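Putative beta-glucosidase (Bifidobacterium adolescentis, PDB 5WAB) hydrolyses beta-glucosides as a family 3 glycoside hydrolase, and may also release terminal arabinopyranose from a ginsenoside. Local coordinates at residues 11-16 against 33-38; 20-25 against 255-260; 26-31 against 39-44; 228-233 against 249-254; 242-247 against 271-276. One frame throughout, in Å; residues are numbered along the deposited sequence.

Interaction 1: residues 11-16 against 33-38; sequences DLTLEE and EAKGIP
A capping box opens helix 14-19, and the lysine that reaches it from the loop 33-38 ties down both the box and the turn just before it. Thr13 is the N-cap: with OG1 between its own backbone N and carbonyl carbon (chi1 69°), it accepts from Glu16 N at 3.3 Å. Glu16 returns the favour through OE1, which takes Thr13 N at 3.0 Å from above the carboxylate plane. The same OE1 also receives Lys35 NZ at 2.9 Å on its syn lone pair, a salt bridge, so this one oxygen is held by two donors. Lys35 runs fully extended past CG and crosses Glu16 at about a right angle. Its ammonium gives a second proton to Asp11 O, 2.8 Å from NZ and in the plane of that carbonyl, whereas the Asp11 carboxylate is turned elsewhere and takes Ser8 N on OD2. The lysine charge is likely to keep Glu16 ionised. Beneath the polar cluster, Leu12 slides past Lys35 in the opposite direction, CD2 lying 3.8 Å from Lys35 CD, and meets Ile37 tip to tip, with Leu12 CD1 4.2 Å from Ile37 CD1.

Interaction 2: residues 20-25 against 255-260; sequences LTSGGD and YTDDQI
The irregular loop 20-25 passes the first turn of helix 257-265 without pairing to it, the backbones coming nearest at Ser22 and Asp257, whose CA atoms are 7.2 Å apart. One hydroxyl spans the gap. Ser22 places OG between its own N and carbonyl carbon (chi1 68°) and donates to Asp257 OD1 at 2.6 Å, using the syn lone pair; Asp257 OD2 is 3.1 Å from the same OG. OD1 carries a second load, a salt bridge to Arg239 of helix 239-245, so the carboxylate joins loop and helix at one oxygen and is likely to stay charged. The helix belongs to the N-terminal, TIM-barrel-type domain of family 3, and the loop comes from the chain's N-terminal end to lie against it. A turn further along, Thr21 and Ile260 meet tip to tip, OG1 lying 3.8 Å from Ile260 CG1; that hydroxyl hydrogen-bonds Ala18 O at the end of helix 14-19. Toward the other end of the loop, the Tyr255 side chain swings back so that OH stands 3.8 Å from Gly24 O.

Interaction 3: residues 26-31 against 39-44; sequences AWHLQG and GYMITD
The loop 26-31 turns back as a short antiparallel partner alongside residues 39-42, leading into strand 41-44, an outermost strand of the domain's parallel sheet. His28 and Met41 form a single non-hydrogen-bonded pair, flanked by Ile42 N to Trp27 O at 2.7 Å and Leu29 N to Tyr40 O at 2.9 Å; the first donor sits above the carbonyl plane, the second lies in it. From the His28 backbone, CB leans over Gly39 O at 3.6 Å, and CG follows past the same carbonyl. CD2 brings the ring edge to Gly39 O at 3.4 Å, in the ring plane. Farther round, NE2 meets Met41 CE at 3.6 Å, while Met41 CG lies over one ring face, offset toward its rim; the two side chains cross obliquely. On the remaining side ND1 is hydrogen-bonded to Asp25 OD1, which fixes the ring's rotation. An alanine in place of His28 would lose the bond to Asp25 and would probably loosen this part of the loop and deprive Met41 of the flat surface it rests on. Gly39 is tightly fitted: a CB on it would come 2.6 Å from Leu29 O. On the far side of the pairing, Leu29 crosses Ile42 at about a right angle, its CG 3.6 Å from Ile42 CD1.

Interaction 4: residues 228-233 against 249-254; sequences IVMSDW and LEMPPS
Backbone bonds come first. Segments 228-233 and 249-254 run the same way, bridged at Met230 and Leu249: Leu249 N gives to Val229 O at 3.2 Å, and Ser231 N to Leu249 O at 3.1 Å, nearly along the C=O axis (178°). Beyond this single bridge a side chain takes over, because Ser231 OG accepts Met251 N at 3.2 Å in an almost straight bond (171°). Met251 O then meets Trp233 CA at 3.2 Å, a CA-H...O contact. Aromatic contacts gather on one face of the Trp233 indole. Met251 CB stands 3.8 Å above the centroid of the six-membered ring, a CH-pi contact, and Pro252 N lies over the same face, offset toward the rim, while its CD packs 3.5 Å from Trp233 CD1; the cis peptide before Pro252 accompanies this turn of the chain. The indole NE1 is satisfied by Ala26 O. Among the purely apolar contacts, Met230 CE presses against Met251 CG at 3.4 Å, each methionine chain being bent at chi3. On the other side of the backbone Asp232 points away from segment 249-254, and its OD1 receives Trp233 N on the anti lone pair. A bound glycerol lies about 3 Å from this carboxylate. Such a Ser-Asp-Trp sequence at the end of a barrel strand is the family 3 signature whose aspartate serves as nucleophile in relatives, consistent with an active-site position here.

Interaction 5: residues 242-247 against 271-276; sequences SLNAGL and PEQLDR
Gln273 makes the first-shell polar contact between the two helices. Its NE2 donates to Leu243 O at 3.0 Å, the donor lying in the carbonyl plane and the acceptor close to the amide plane. Beside it Leu243 CD2 and Leu274 CD1 meet at 4.0 Å, the two leucines crossing obliquely, and Asn244 OD1 rests 3.9 Å from Gln273 CG. One shell out, the torsions explain the reach: Gln273 has CG anti to the backbone N (chi1 -180°) and bends at chi2 (64°), which brings the amide round to the end of helix 239-245. Asn244 is steadied from the short link just before helix 271-292, its ND2 bonded to Arg268 O. An alanine in place of Gln273 would probably leave the Leu243 carbonyl without its cross-helix donor and loosen the join between these helices. Helix 257-265 closes over the leucines, with Ile260 touching Leu274. Leu243 O has a further donor from the end of its own helix, Gly246 N at 3.2 Å, and Leu247 N reaches back to Ser242 O at 3.0 Å. Gly246, with phi 118°, makes the turn that glycine favours: this is a Schellman motif, ending the helix that follows strand 228-230 in the barrel-type domain.

Along the chain, interactions 1, 2 and 3 begin in turn on the N-terminal residues 11-31; interactions 4 and 5 lie wholly within the later 228-276 region, to which interaction 2 reaches forward. Interactions 3 and 4 bear on strands 41-44 and 228-230, the outermost strands of one parallel sheet, yet their centres are only about 10 Å apart. The loop 20-31 spans the interval: it pairs with strand 41-44 and, through Thr21 and Gly23, hydrogen-bonds Glu250, consistent with closing a barrel. Interaction 5 lies about 13 Å from interaction 2 between centres, Thr21 and Ile260 packing on Leu243 and Leu274. Interaction 1 lies farthest from the chain's centre, about 19 Å between centres from interaction 4, where the presumed active site lies.

Interaction 1: residues 11-16 against 33-38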
# COMPACT_ATOMS: atom_id res chain seq x y z
N ASP A 11 -17.04 -18.24 -31.23
CA ASP A 11 -18.26 -17.64 -31.74
C ASP A 11 -18.01 -16.29 -32.39
O ASP A 11 -18.96 -15.68 -32.90
CB ASP A 11 -19.28 -17.50 -30.60
CG ASP A 11 -19.63 -18.83 -29.96
OD1 ASP A 11 -20.05 -19.75 -30.69
OD2 ASP A 11 -19.50 -18.97 -28.72
N LEU A 12 -16.77 -15.81 -32.41
CA LEU A 12 -16.44 -14.48 -32.90
C LEU A 12 -15.71 -14.54 -34.23
O LEU A 12 -14.92 -15.46 -34.49
CB LEU A 12 -15.57 -13.74 -31.88
CG LEU A 12 -16.20 -13.71 -30.49
CD1 LEU A 12 -15.26 -13.05 -29.49
CD2 LEU A 12 -17.56 -13.02 -30.51
N THR A 13 -15.96 -13.54 -35.07
CA THR A 13 -15.14 -13.33 -36.26
C THR A 13 -13.80 -12.71 -35.85
O THR A 13 -13.58 -12.35 -34.69
CB THR A 13 -15.86 -12.43 -37.26
OG1 THR A 13 -15.93 -11.10 -36.74
CG2 THR A 13 -17.27 -12.92 -37.53
N LEU A 14 -12.89 -12.61 -36.82
CA LEU A 14 -11.60 -11.98 -36.54
C LEU A 14 -11.78 -10.54 -36.08
O LEU A 14 -11.14 -10.10 -35.12
CB LEU A 14 -10.71 -12.03 -37.78
CG LEU A 14 -9.34 -11.36 -37.66
CD1 LEU A 14 -8.50 -12.03 -36.59
CD2 LEU A 14 -8.64 -11.40 -39.00
N GLU A 15 -12.65 -9.78 -36.75
CA GLU A 15 -12.85 -8.38 -36.38
C GLU A 15 -13.42 -8.27 -34.97
O GLU A 15 -13.08 -7.34 -34.23
CB GLU A 15 -13.76 -7.68 -37.38
CG GLU A 15 -13.15 -7.45 -38.76
CD GLU A 15 -13.29 -8.65 -39.67
OE1 GLU A 15 -13.79 -9.71 -39.22
OE2 GLU A 15 -12.92 -8.53 -40.86
N GLU A 16 -14.30 -9.20 -34.60
CA GLU A 16 -14.85 -9.19 -33.24
C GLU A 16 -13.79 -9.58 -32.22
O GLU A 16 -13.76 -9.03 -31.11
CB GLU A 16 -16.06 -10.11 -33.16
CG GLU A 16 -17.25 -9.55 -33.93
CD GLU A 16 -18.37 -10.55 -34.11
OE1 GLU A 16 -18.11 -11.77 -34.00
OE2 GLU A 16 -19.52 -10.12 -34.35
N GLU A 33 -22.42 -6.85 -28.13
CA GLU A 33 -23.74 -7.19 -27.60
C GLU A 33 -24.49 -8.15 -28.51
O GLU A 33 -25.36 -8.89 -28.04
CB GLU A 33 -24.56 -5.92 -27.37
CG GLU A 33 -24.25 -5.18 -26.08
CD GLU A 33 -23.11 -4.18 -26.23
OE1 GLU A 33 -22.56 -4.07 -27.35
OE2 GLU A 33 -22.77 -3.50 -25.23
N ALA A 34 -24.18 -8.16 -29.81
CA ALA A 34 -24.87 -9.05 -30.73
C ALA A 34 -24.58 -10.52 -30.43
O ALA A 34 -25.33 -11.39 -30.88
CB ALA A 34 -24.47 -8.74 -32.17
N LYS A 35 -23.51 -10.81 -29.70
CA LYS A 35 -23.13 -12.18 -29.41
C LYS A 35 -23.01 -12.39 -27.91
O LYS A 35 -22.27 -13.27 -27.45
CB LYS A 35 -21.85 -12.56 -30.15
CG LYS A 35 -22.04 -12.49 -31.65
CD LYS A 35 -20.90 -13.11 -32.42
CE LYS A 35 -21.21 -13.18 -33.89
NZ LYS A 35 -20.09 -13.79 -34.64
N GLY A 36 -23.72 -11.58 -27.13
CA GLY A 36 -23.82 -11.78 -25.70
C GLY A 36 -22.62 -11.37 -24.89
O GLY A 36 -22.41 -11.92 -23.80
N ILE A 37 -21.83 -10.43 -25.37
CA ILE A 37 -20.67 -9.92 -24.64
C ILE A 37 -20.90 -8.44 -24.36
O ILE A 37 -20.61 -7.59 -25.20
CB ILE A 37 -19.37 -10.15 -25.43
CG1 ILE A 37 -19.21 -11.63 -25.76
CG2 ILE A 37 -18.18 -9.66 -24.61
CD1 ILE A 37 -17.94 -11.94 -26.51
N PRO A 38 -21.42 -8.10 -23.19
CA PRO A 38 -21.68 -6.69 -22.88
C PRO A 38 -20.40 -5.93 -22.58
O PRO A 38 -19.42 -6.49 -22.07
CB PRO A 38 -22.59 -6.75 -21.64
CG PRO A 38 -23.16 -8.15 -21.65
CD PRO A 38 -22.07 -9.01 -22.23

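Interaction 2: residues 20-25 against 255-260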
# COMPACT_ATOMS: atom_id res chain seq x y z
N LEU A 20 -12.17 -6.87 -29.07
CA LEU A 20 -12.14 -7.13 -27.63
C LEU A 20 -10.83 -6.72 -26.99
O LEU A 20 -10.78 -6.56 -25.76
CB LEU A 20 -12.39 -8.62 -27.37
CG LEU A 20 -13.78 -9.17 -27.63
CD1 LEU A 20 -13.80 -10.64 -27.27
CD2 LEU A 20 -14.83 -8.41 -26.83
N THR A 21 -9.77 -6.53 -27.77
CA THR A 21 -8.46 -6.21 -27.24
C THR A 21 -8.28 -4.72 -26.96
O THR A 21 -7.16 -4.27 -26.69
CB THR A 21 -7.37 -6.71 -28.19
OG1 THR A 21 -7.43 -5.99 -29.43
CG2 THR A 21 -7.60 -8.19 -28.48
N SER A 22 -9.37 -3.95 -27.03
CA SER A 22 -9.38 -2.54 -26.64
C SER A 22 -10.81 -2.18 -26.25
O SER A 22 -11.77 -2.68 -26.83
CB SER A 22 -8.88 -1.63 -27.76
OG SER A 22 -9.80 -1.63 -28.84
N GLY A 23 -10.93 -1.29 -25.27
CA GLY A 23 -12.23 -0.96 -24.72
C GLY A 23 -13.16 -0.35 -25.75
O GLY A 23 -12.76 0.11 -26.82
N GLY A 24 -14.45 -0.36 -25.40
CA GLY A 24 -15.43 0.32 -26.24
C GLY A 24 -15.24 1.82 -26.23
O GLY A 24 -15.24 2.46 -27.29
N ASP A 25 -15.09 2.41 -25.05
CA ASP A 25 -14.65 3.79 -24.93
C ASP A 25 -13.65 3.84 -23.77
O ASP A 25 -13.13 2.81 -23.33
CB ASP A 25 -15.84 4.75 -24.77
CG ASP A 25 -16.62 4.53 -23.48
OD1 ASP A 25 -16.25 3.66 -22.66
OD2 ASP A 25 -17.64 5.23 -23.29
N TYR A 255 -8.77 3.48 -31.26
CA TYR A 255 -9.45 3.11 -32.50
C TYR A 255 -8.44 2.61 -33.54
O TYR A 255 -8.40 3.06 -34.68
CB TYR A 255 -10.29 4.28 -33.03
CG TYR A 255 -11.42 4.62 -32.08
CD1 TYR A 255 -11.23 5.49 -31.02
CD2 TYR A 255 -12.66 4.03 -32.22
CE1 TYR A 255 -12.25 5.79 -30.14
CE2 TYR A 255 -13.69 4.31 -31.34
CZ TYR A 255 -13.48 5.19 -30.30
OH TYR A 255 -14.51 5.47 -29.43
N THR A 256 -7.64 1.62 -33.12
CA THR A 256 -6.60 1.02 -33.94
C THR A 256 -6.69 -0.50 -33.91
O THR A 256 -5.68 -1.19 -34.08
CB THR A 256 -5.20 1.46 -33.48
OG1 THR A 256 -5.06 1.26 -32.06
CG2 THR A 256 -4.94 2.93 -33.82
N ASP A 257 -7.90 -1.04 -33.70
CA ASP A 257 -8.06 -2.48 -33.74
C ASP A 257 -7.76 -3.05 -35.12
O ASP A 257 -7.45 -4.24 -35.23
CB ASP A 257 -9.47 -2.89 -33.33
CG ASP A 257 -9.80 -2.50 -31.92
OD1 ASP A 257 -8.86 -2.26 -31.13
OD2 ASP A 257 -11.01 -2.43 -31.60
N ASP A 258 -7.84 -2.22 -36.16
CA ASP A 258 -7.53 -2.69 -37.51
C ASP A 258 -6.09 -3.19 -37.58
O ASP A 258 -5.79 -4.08 -38.39
CB ASP A 258 -7.79 -1.57 -38.53
CG ASP A 258 -6.92 -0.33 -38.29
OD1 ASP A 258 -6.76 0.08 -37.12
OD2 ASP A 258 -6.41 0.25 -39.27
N GLN A 259 -5.21 -2.66 -36.73
CA GLN A 259 -3.83 -3.14 -36.68
C GLN A 259 -3.75 -4.57 -36.15
O GLN A 259 -2.88 -5.34 -36.60
CB GLN A 259 -2.98 -2.20 -35.83
CG GLN A 259 -2.96 -0.77 -36.34
CD GLN A 259 -2.19 0.18 -35.43
OE1 GLN A 259 -1.47 -0.25 -34.52
NE2 GLN A 259 -2.33 1.48 -35.68
N ILE A 260 -4.62 -4.94 -35.22
CA ILE A 260 -4.64 -6.33 -34.76
C ILE A 260 -5.13 -7.24 -35.88
O ILE A 260 -4.60 -8.34 -36.08
CB ILE A 260 -5.51 -6.47 -33.49
CG1 ILE A 260 -5.05 -5.50 -32.41
CG2 ILE A 260 -5.50 -7.93 -33.00
CD1 ILE A 260 -3.61 -5.71 -31.94

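Interaction 3: residues 26-31 against 39-44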
# COMPACT_ATOMS: atom_id res chain seq x y z
N ALA A 26 -13.38 5.04 -23.27
CA ALA A 26 -12.38 5.21 -22.21
C ALA A 26 -12.80 4.59 -20.89
O ALA A 26 -11.99 4.57 -19.96
CB ALA A 26 -12.08 6.69 -22.00
N TRP A 27 -14.04 4.11 -20.76
CA TRP A 27 -14.51 3.60 -19.48
C TRP A 27 -15.33 2.33 -19.59
O TRP A 27 -15.97 1.93 -18.61
CB TRP A 27 -15.31 4.67 -18.74
CG TRP A 27 -14.48 5.87 -18.46
CD1 TRP A 27 -13.45 5.96 -17.58
CD2 TRP A 27 -14.59 7.15 -19.09
NE1 TRP A 27 -12.91 7.22 -17.61
CE2 TRP A 27 -13.59 7.97 -18.53
CE3 TRP A 27 -15.43 7.68 -20.07
CZ2 TRP A 27 -13.42 9.30 -18.91
CZ3 TRP A 27 -15.26 9.00 -20.45
CH2 TRP A 27 -14.26 9.79 -19.87
N HIS A 28 -15.34 1.68 -20.75
CA HIS A 28 -16.10 0.46 -20.96
C HIS A 28 -15.26 -0.55 -21.72
O HIS A 28 -14.47 -0.19 -22.60
CB HIS A 28 -17.41 0.71 -21.72
CG HIS A 28 -18.37 1.59 -20.99
ND1 HIS A 28 -18.24 2.96 -20.92
CD2 HIS A 28 -19.48 1.28 -20.27
CE1 HIS A 28 -19.23 3.46 -20.21
NE2 HIS A 28 -20.00 2.46 -19.80
N LEU A 29 -15.45 -1.82 -21.38
CA LEU A 29 -14.91 -2.90 -22.18
C LEU A 29 -15.57 -2.88 -23.57
O LEU A 29 -16.57 -2.20 -23.80
CB LEU A 29 -15.14 -4.24 -21.49
CG LEU A 29 -14.65 -4.37 -20.04
CD1 LEU A 29 -15.10 -5.71 -19.45
CD2 LEU A 29 -13.14 -4.23 -19.95
N GLN A 30 -14.98 -3.62 -24.51
CA GLN A 30 -15.56 -3.69 -25.84
C GLN A 30 -16.84 -4.51 -25.78
O GLN A 30 -16.82 -5.67 -25.38
CB GLN A 30 -14.59 -4.30 -26.84
CG GLN A 30 -15.19 -4.49 -28.23
CD GLN A 30 -15.71 -3.19 -28.85
OE1 GLN A 30 -14.97 -2.20 -28.97
NE2 GLN A 30 -16.98 -3.19 -29.25
N GLY A 31 -17.95 -3.90 -26.16
CA GLY A 31 -19.19 -4.62 -26.20
C GLY A 31 -19.46 -5.26 -27.55
O GLY A 31 -19.52 -4.57 -28.57
N GLY A 39 -20.40 -4.65 -22.92
CA GLY A 39 -19.27 -3.80 -22.64
C GLY A 39 -19.40 -3.14 -21.28
O GLY A 39 -19.78 -1.97 -21.19
N TYR A 40 -19.11 -3.89 -20.23
CA TYR A 40 -19.28 -3.41 -18.87
C TYR A 40 -18.36 -2.22 -18.58
O TYR A 40 -17.29 -2.07 -19.18
CB TYR A 40 -19.00 -4.52 -17.86
CG TYR A 40 -19.97 -5.69 -17.90
CD1 TYR A 40 -21.34 -5.48 -18.01
CD2 TYR A 40 -19.51 -7.00 -17.81
CE1 TYR A 40 -22.22 -6.53 -18.03
CE2 TYR A 40 -20.39 -8.07 -17.83
CZ TYR A 40 -21.75 -7.83 -17.94
OH TYR A 40 -22.63 -8.88 -17.97
N MET A 41 -18.78 -1.39 -17.62
CA MET A 41 -18.02 -0.20 -17.26
C MET A 41 -16.85 -0.55 -16.35
O MET A 41 -16.97 -1.38 -15.45
CB MET A 41 -18.92 0.83 -16.57
CG MET A 41 -18.18 2.09 -16.11
SD MET A 41 -19.17 3.29 -15.20
CE MET A 41 -20.30 3.87 -16.47
N ILE A 42 -15.72 0.10 -16.61
CA ILE A 42 -14.51 0.01 -15.81
C ILE A 42 -14.23 1.41 -15.28
O ILE A 42 -14.28 2.38 -16.06
CB ILE A 42 -13.34 -0.54 -16.65
CG1 ILE A 42 -13.15 -2.03 -16.41
CG2 ILE A 42 -12.05 0.20 -16.39
CD1 ILE A 42 -14.36 -2.85 -16.77
N THR A 43 -13.96 1.53 -13.98
CA THR A 43 -13.70 2.85 -13.41
C THR A 43 -12.82 2.74 -12.17
O THR A 43 -12.69 1.68 -11.56
CB THR A 43 -15.00 3.60 -13.06
OG1 THR A 43 -14.67 4.91 -12.59
CG2 THR A 43 -15.77 2.88 -11.98
N ASP A 44 -12.25 3.88 -11.79
CA ASP A 44 -11.27 3.96 -10.71
C ASP A 44 -11.88 3.67 -9.34
O ASP A 44 -13.10 3.69 -9.14
CB ASP A 44 -10.63 5.35 -10.67
CG ASP A 44 -9.43 5.44 -11.55
OD1 ASP A 44 -8.64 4.48 -11.56
OD2 ASP A 44 -9.28 6.46 -12.26

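Interaction 4: residues 228-233 against 249-254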
# COMPACT_ATOMS: atom_id res chain seq x y z
N ILE A 228 -6.56 -11.06 -16.67
CA ILE A 228 -6.32 -10.19 -17.81
C ILE A 228 -5.34 -9.10 -17.42
O ILE A 228 -5.25 -8.71 -16.25
CB ILE A 228 -7.67 -9.59 -18.26
CG1 ILE A 228 -8.52 -10.65 -18.93
CG2 ILE A 228 -7.50 -8.35 -19.12
CD1 ILE A 228 -7.71 -11.61 -19.73
N VAL A 229 -4.59 -8.60 -18.41
CA VAL A 229 -3.71 -7.45 -18.23
C VAL A 229 -4.24 -6.33 -19.12
O VAL A 229 -4.48 -6.54 -20.31
CB VAL A 229 -2.25 -7.76 -18.58
CG1 VAL A 229 -1.38 -6.56 -18.29
CG2 VAL A 229 -1.77 -8.99 -17.82
N MET A 230 -4.44 -5.16 -18.53
CA MET A 230 -4.79 -3.97 -19.28
C MET A 230 -3.71 -2.92 -19.10
O MET A 230 -2.96 -2.93 -18.13
CB MET A 230 -6.14 -3.41 -18.83
CG MET A 230 -6.17 -2.97 -17.38
SD MET A 230 -7.81 -2.43 -16.90
CE MET A 230 -8.01 -1.11 -18.05
N SER A 231 -3.66 -1.99 -20.04
CA SER A 231 -2.70 -0.91 -19.97
C SER A 231 -3.25 0.22 -19.12
O SER A 231 -4.46 0.39 -18.97
CB SER A 231 -2.38 -0.39 -21.37
OG SER A 231 -3.50 0.33 -21.86
N ASP A 232 -2.34 1.01 -18.57
CA ASP A 232 -2.73 2.32 -18.08
C ASP A 232 -3.10 3.21 -19.26
O ASP A 232 -2.74 2.95 -20.42
CB ASP A 232 -1.60 2.94 -17.25
CG ASP A 232 -2.12 3.84 -16.14
OD1 ASP A 232 -3.24 4.38 -16.28
OD2 ASP A 232 -1.41 3.99 -15.12
N TRP A 233 -3.82 4.29 -18.97
CA TRP A 233 -4.44 5.07 -20.03
C TRP A 233 -3.37 5.77 -20.86
O TRP A 233 -2.75 6.74 -20.41
CB TRP A 233 -5.44 6.07 -19.43
CG TRP A 233 -6.83 5.51 -19.26
CD1 TRP A 233 -7.99 6.08 -19.70
CD2 TRP A 233 -7.21 4.28 -18.62
NE1 TRP A 233 -9.07 5.29 -19.37
CE2 TRP A 233 -8.62 4.18 -18.71
CE3 TRP A 233 -6.51 3.26 -17.98
CZ2 TRP A 233 -9.32 3.11 -18.18
CZ3 TRP A 233 -7.21 2.19 -17.46
CH2 TRP A 233 -8.60 2.13 -17.56
N LEU A 249 -5.80 -5.85 -23.17
CA LEU A 249 -6.75 -4.76 -23.35
C LEU A 249 -6.03 -3.42 -23.43
O LEU A 249 -5.34 -3.03 -22.48
CB LEU A 249 -7.77 -4.75 -22.20
CG LEU A 249 -8.92 -3.74 -22.25
CD1 LEU A 249 -9.92 -4.08 -23.36
CD2 LEU A 249 -9.61 -3.68 -20.90
N GLU A 250 -6.24 -2.70 -24.53
CA GLU A 250 -5.79 -1.32 -24.65
C GLU A 250 -6.86 -0.40 -24.08
O GLU A 250 -8.04 -0.51 -24.45
CB GLU A 250 -5.52 -0.95 -26.11
CG GLU A 250 -5.08 0.51 -26.29
CD GLU A 250 -5.42 1.09 -27.66
OE1 GLU A 250 -6.45 0.68 -28.25
OE2 GLU A 250 -4.68 1.97 -28.15
N MET A 251 -6.45 0.49 -23.18
CA MET A 251 -7.34 1.50 -22.63
C MET A 251 -6.58 2.83 -22.56
O MET A 251 -5.41 2.85 -22.13
CB MET A 251 -7.84 1.11 -21.24
CG MET A 251 -8.74 -0.12 -21.23
SD MET A 251 -10.35 0.13 -22.00
CE MET A 251 -11.10 1.32 -20.89
N PRO A 252 -7.18 3.93 -23.01
CA PRO A 252 -8.47 3.94 -23.69
C PRO A 252 -8.28 3.52 -25.14
O PRO A 252 -7.13 3.46 -25.59
CB PRO A 252 -8.92 5.40 -23.57
CG PRO A 252 -7.64 6.16 -23.60
CD PRO A 252 -6.63 5.29 -22.87
N PRO A 253 -9.36 3.18 -25.84
CA PRO A 253 -9.21 2.78 -27.24
C PRO A 253 -8.72 3.93 -28.10
O PRO A 253 -9.30 5.02 -28.12
CB PRO A 253 -10.63 2.35 -27.64
CG PRO A 253 -11.52 3.09 -26.68
CD PRO A 253 -10.76 3.14 -25.40
N SER A 254 -7.63 3.69 -28.83
CA SER A 254 -7.14 4.61 -29.84
C SER A 254 -7.78 4.38 -31.19
O SER A 254 -7.39 5.02 -32.18
CB SER A 254 -5.62 4.51 -29.94
OG SER A 254 -5.23 3.17 -30.20

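Interaction 5: residues 242-247 against 271-276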
# COMPACT_ATOMS: atom_id res chain seq x y z
N SER A 242 2.24 -4.95 -27.91
CA SER A 242 1.60 -5.14 -26.61
C SER A 242 0.82 -6.44 -26.57
O SER A 242 0.89 -7.19 -25.59
CB SER A 242 0.70 -3.96 -26.28
OG SER A 242 1.45 -2.77 -26.12
N LEU A 243 0.05 -6.73 -27.63
CA LEU A 243 -0.73 -7.96 -27.65
C LEU A 243 0.17 -9.18 -27.58
O LEU A 243 -0.12 -10.14 -26.86
CB LEU A 243 -1.60 -8.02 -28.90
CG LEU A 243 -2.69 -9.10 -28.80
CD1 LEU A 243 -3.97 -8.51 -28.22
CD2 LEU A 243 -2.93 -9.77 -30.13
N ASN A 244 1.28 -9.16 -28.33
CA ASN A 244 2.21 -10.29 -28.30
C ASN A 244 2.89 -10.42 -26.95
O ASN A 244 3.26 -11.53 -26.56
CB ASN A 244 3.24 -10.14 -29.41
CG ASN A 244 2.70 -10.53 -30.78
OD1 ASN A 244 1.76 -11.32 -30.88
ND2 ASN A 244 3.28 -9.97 -31.84
N ALA A 245 3.05 -9.32 -26.23
CA ALA A 245 3.67 -9.39 -24.91
C ALA A 245 2.74 -9.99 -23.87
O ALA A 245 3.21 -10.47 -22.84
CB ALA A 245 4.13 -8.00 -24.47
N GLY A 246 1.43 -9.96 -24.11
CA GLY A 246 0.47 -10.50 -23.16
C GLY A 246 -0.51 -9.48 -22.62
O GLY A 246 -1.24 -9.75 -21.66
N LEU A 247 -0.55 -8.30 -23.23
CA LEU A 247 -1.51 -7.26 -22.86
C LEU A 247 -2.85 -7.55 -23.54
O LEU A 247 -2.95 -7.50 -24.78
CB LEU A 247 -1.00 -5.88 -23.25
CG LEU A 247 -1.85 -4.75 -22.68
CD1 LEU A 247 -1.28 -4.28 -21.35
CD2 LEU A 247 -1.96 -3.61 -23.68
N PRO A 271 -2.40 -16.85 -34.50
CA PRO A 271 -3.83 -17.00 -34.19
C PRO A 271 -4.09 -17.48 -32.78
O PRO A 271 -5.11 -17.11 -32.18
CB PRO A 271 -4.31 -18.02 -35.23
CG PRO A 271 -3.38 -17.82 -36.38
CD PRO A 271 -2.04 -17.50 -35.77
N GLU A 272 -3.20 -18.31 -32.23
CA GLU A 272 -3.35 -18.76 -30.85
C GLU A 272 -3.21 -17.59 -29.88
O GLU A 272 -3.90 -17.55 -28.85
CB GLU A 272 -2.33 -19.85 -30.54
CG GLU A 272 -2.51 -21.14 -31.33
CD GLU A 272 -1.98 -21.05 -32.76
OE1 GLU A 272 -1.37 -20.01 -33.11
OE2 GLU A 272 -2.18 -22.02 -33.53
N GLN A 273 -2.32 -16.65 -30.17
CA GLN A 273 -2.09 -15.53 -29.25
C GLN A 273 -3.29 -14.60 -29.19
O GLN A 273 -3.70 -14.18 -28.11
CB GLN A 273 -0.83 -14.76 -29.64
CG GLN A 273 -0.53 -13.58 -28.71
CD GLN A 273 -0.23 -14.01 -27.28
OE1 GLN A 273 0.05 -15.18 -27.01
NE2 GLN A 273 -0.28 -13.06 -26.37
N LEU A 274 -3.87 -14.27 -30.35
CA LEU A 274 -5.07 -13.43 -30.35
C LEU A 274 -6.24 -14.15 -29.68
O LEU A 274 -7.01 -13.53 -28.94
CB LEU A 274 -5.44 -13.03 -31.77
CG LEU A 274 -6.71 -12.18 -31.90
CD1 LEU A 274 -6.63 -10.94 -31.03
CD2 LEU A 274 -6.94 -11.80 -33.35
N ASP A 275 -6.39 -15.45 -29.94
CA ASP A 275 -7.44 -16.22 -29.28
C ASP A 275 -7.27 -16.21 -27.77
O ASP A 275 -8.23 -16.01 -27.03
CB ASP A 275 -7.48 -17.64 -29.83
CG ASP A 275 -8.22 -17.73 -31.16
OD1 ASP A 275 -8.75 -16.70 -31.61
OD2 ASP A 275 -8.25 -18.83 -31.77
N ARG A 276 -6.03 -16.40 -27.29
CA ARG A 276 -5.78 -16.37 -25.85
C ARG A 276 -6.12 -15.00 -25.27
O ARG A 276 -6.82 -14.90 -24.25
CB ARG A 276 -4.33 -16.73 -25.56
CG ARG A 276 -4.06 -18.23 -25.52
CD ARG A 276 -2.60 -18.55 -25.22
NE ARG A 276 -1.74 -18.08 -26.30
CZ ARG A 276 -0.49 -18.49 -26.52
NH1 ARG A 276 0.06 -19.41 -25.74
NH2 ARG A 276 0.20 -17.99 -27.53